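Local structure of glycosaminoglycan xylosylkinase (5XOM) at residues S338-L343 and A363-L368. The protein probably phosphorylates xylose in the linkage region that joins glycosaminoglycans to proteins, as a secretory-pathway kinase of the Fam20 family. Residues are numbered along the deposited sequence; the frame is centred on the assembly and turned at random.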
loop_
_atom_site.group_PDB
_atom_site.type_symbol
_atom_site.label_atom_id
_atom_site.label_comp_id
_atom_site.label_asym_id
_atom_site.label_seq_id
_atom_site.Cartn_x
_atom_site.Cartn_y
_atom_site.Cartn_z
ATOM N N SER A 338 -8.889 -12.181 -19.577
ATOM C CA SER A 338 -7.576 -12.520 -20.097
ATOM C C SER A 338 -6.531 -11.509 -19.632
ATOM O O SER A 338 -6.845 -10.424 -19.130
ATOM C CB SER A 338 -7.600 -12.582 -21.623
ATOM O OG SER A 338 -7.629 -11.276 -22.172
ATOM N N LEU A 339 -5.269 -11.901 -19.788
ATOM C CA LEU A 339 -4.160 -11.029 -19.420
ATOM C C LEU A 339 -4.252 -9.684 -20.131
ATOM O O LEU A 339 -3.973 -8.635 -19.539
ATOM C CB LEU A 339 -2.841 -11.725 -19.753
ATOM C CG LEU A 339 -1.552 -11.059 -19.287
ATOM C CD1 LEU A 339 -1.520 -11.029 -17.774
ATOM C CD2 LEU A 339 -0.365 -11.824 -19.840
ATOM N N SER A 340 -4.644 -9.691 -21.406
ATOM C CA SER A 340 -4.679 -8.444 -22.159
ATOM C C SER A 340 -5.850 -7.568 -21.746
ATOM O O SER A 340 -5.739 -6.337 -21.772
ATOM C CB SER A 340 -4.734 -8.738 -23.657
ATOM O OG SER A 340 -6.012 -9.197 -24.059
ATOM N N VAL A 341 -6.978 -8.170 -21.365
ATOM C CA VAL A 341 -8.093 -7.370 -20.873
ATOM C C VAL A 341 -7.711 -6.671 -19.575
ATOM O O VAL A 341 -7.951 -5.468 -19.407
ATOM C CB VAL A 341 -9.344 -8.247 -20.704
ATOM C CG1 VAL A 341 -10.380 -7.537 -19.839
ATOM C CG2 VAL A 341 -9.920 -8.604 -22.068
ATOM N N LEU A 342 -7.072 -7.396 -18.651
ATOM C CA LEU A 342 -6.641 -6.777 -17.399
ATOM C C LEU A 342 -5.544 -5.747 -17.640
ATOM O O LEU A 342 -5.504 -4.708 -16.971
ATOM C CB LEU A 342 -6.162 -7.849 -16.420
ATOM C CG LEU A 342 -7.217 -8.848 -15.942
ATOM C CD1 LEU A 342 -6.620 -9.824 -14.941
ATOM C CD2 LEU A 342 -8.391 -8.105 -15.320
ATOM N N LEU A 343 -4.633 -6.016 -18.583
ATOM C CA LEU A 343 -3.560 -5.057 -18.827
ATOM C C LEU A 343 -4.103 -3.764 -19.416
ATOM O O LEU A 343 -3.682 -2.672 -19.020
ATOM C CB LEU A 343 -2.484 -5.650 -19.742
ATOM C CG LEU A 343 -1.432 -4.606 -20.132
ATOM C CD1 LEU A 343 -0.508 -4.326 -18.959
ATOM C CD2 LEU A 343 -0.622 -5.073 -21.322
ATOM N N ALA A 363 -1.681 -10.515 -28.886
ATOM C CA ALA A 363 -0.417 -11.244 -28.943
ATOM C C ALA A 363 0.035 -11.668 -27.549
ATOM O O ALA A 363 0.618 -12.746 -27.374
ATOM C CB ALA A 363 0.649 -10.382 -29.626
ATOM N N LEU A 364 -0.221 -10.820 -26.547
ATOM C CA LEU A 364 0.063 -11.159 -25.150
ATOM C C LEU A 364 -0.636 -12.447 -24.733
ATOM O O LEU A 364 -0.015 -13.352 -24.164
ATOM C CB LEU A 364 -0.389 -10.013 -24.251
ATOM C CG LEU A 364 0.540 -8.814 -24.201
ATOM C CD1 LEU A 364 -0.100 -7.738 -23.363
ATOM C CD2 LEU A 364 1.911 -9.214 -23.657
ATOM N N ASP A 365 -1.946 -12.534 -24.984
ATOM C CA ASP A 365 -2.696 -13.721 -24.588
ATOM C C ASP A 365 -2.220 -14.945 -25.348
ATOM O O ASP A 365 -2.129 -16.040 -24.778
ATOM C CB ASP A 365 -4.192 -13.500 -24.816
ATOM C CG ASP A 365 -4.729 -12.332 -24.023
ATOM O OD1 ASP A 365 -5.696 -11.692 -24.490
ATOM O OD2 ASP A 365 -4.194 -12.046 -22.934
ATOM N N ARG A 366 -1.919 -14.783 -26.639
ATOM C CA ARG A 366 -1.374 -15.894 -27.413
ATOM C C ARG A 366 -0.047 -16.366 -26.838
ATOM O O ARG A 366 0.189 -17.572 -26.702
ATOM C CB ARG A 366 -1.212 -15.483 -28.879
ATOM C CG ARG A 366 -0.758 -16.613 -29.790
ATOM C CD ARG A 366 -0.723 -16.169 -31.255
ATOM N NE ARG A 366 0.308 -15.162 -31.465
ATOM C CZ ARG A 366 0.057 -13.889 -31.759
ATOM N NH1 ARG A 366 -1.196 -13.474 -31.893
ATOM N NH2 ARG A 366 1.060 -13.034 -31.914
ATOM N N ARG A 367 0.829 -15.429 -26.481
ATOM C CA ARG A 367 2.150 -15.819 -26.006
ATOM C C ARG A 367 2.102 -16.401 -24.599
ATOM O O ARG A 367 2.963 -17.212 -24.240
ATOM C CB ARG A 367 3.085 -14.617 -26.062
ATOM C CG ARG A 367 3.466 -14.221 -27.475
ATOM C CD ARG A 367 4.003 -12.809 -27.532
ATOM N NE ARG A 367 4.042 -12.336 -28.911
ATOM C CZ ARG A 367 4.196 -11.063 -29.262
ATOM N NH1 ARG A 367 4.327 -10.128 -28.330
ATOM N NH2 ARG A 367 4.215 -10.725 -30.546
ATOM N N LEU A 368 1.103 -16.021 -23.801
ATOM C CA LEU A 368 0.956 -16.622 -22.481
ATOM C C LEU A 368 0.669 -18.113 -22.595
ATOM O O LEU A 368 1.245 -18.921 -21.855
ATOM C CB LEU A 368 -0.145 -15.904 -21.700
ATOM C CG LEU A 368 -0.531 -16.462 -20.326
ATOM C CD1 LEU A 368 0.686 -16.579 -19.425
ATOM C CD2 LEU A 368 -1.589 -15.584 -19.677
#
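The hydroxyls of Ser338 and Ser340 reach OD1 of the Asp365 carboxylate from opposite faces of its plane. Ser340 OG donates to Asp365 OD1 at 2.6 Å, on the syn side and closer to the plane. Ser338 OG donates to the same Asp365 OD1 at 3.0 Å, from 43° out of it. Ser340 N makes a bent bond to the syn lone pair of Asp365 OD2 (2.8 Å). Both oxygens are thus engaged, and three donors fix the rotation of the group. Asp365 has CG anti to its carbonyl carbon (chi1 -60°), which swings the carboxylate toward the N-terminal end of helix 339-347, where the helix dipole would probably favour its negative charge. An alanine here removes the carboxylate, and the two hydroxyls and Ser340 N would probably be left without their shared acceptor at the start of the helix.

Leucines pack beside this polar cluster. Leu343 CD2 meets Leu364 CD1 at a tight 3.4 Å, the side chains crossing at about a right angle, while Leu339 CD2 touches Leu368 CD2 at 4.0 Å. Leu339 and Leu343 also rest on Leu144 of helix 132-144. The axes of 339-343 and 363-368 make 138° between their N-to-C directions, nearer antiparallel than parallel. With Ser338 at the N-cap position and Ser340 N in the first turn, the arrangement is an aspartate at a helix N-terminus, joining helices 339-347 and 358-382 of the Fam20 C-terminal kinase region.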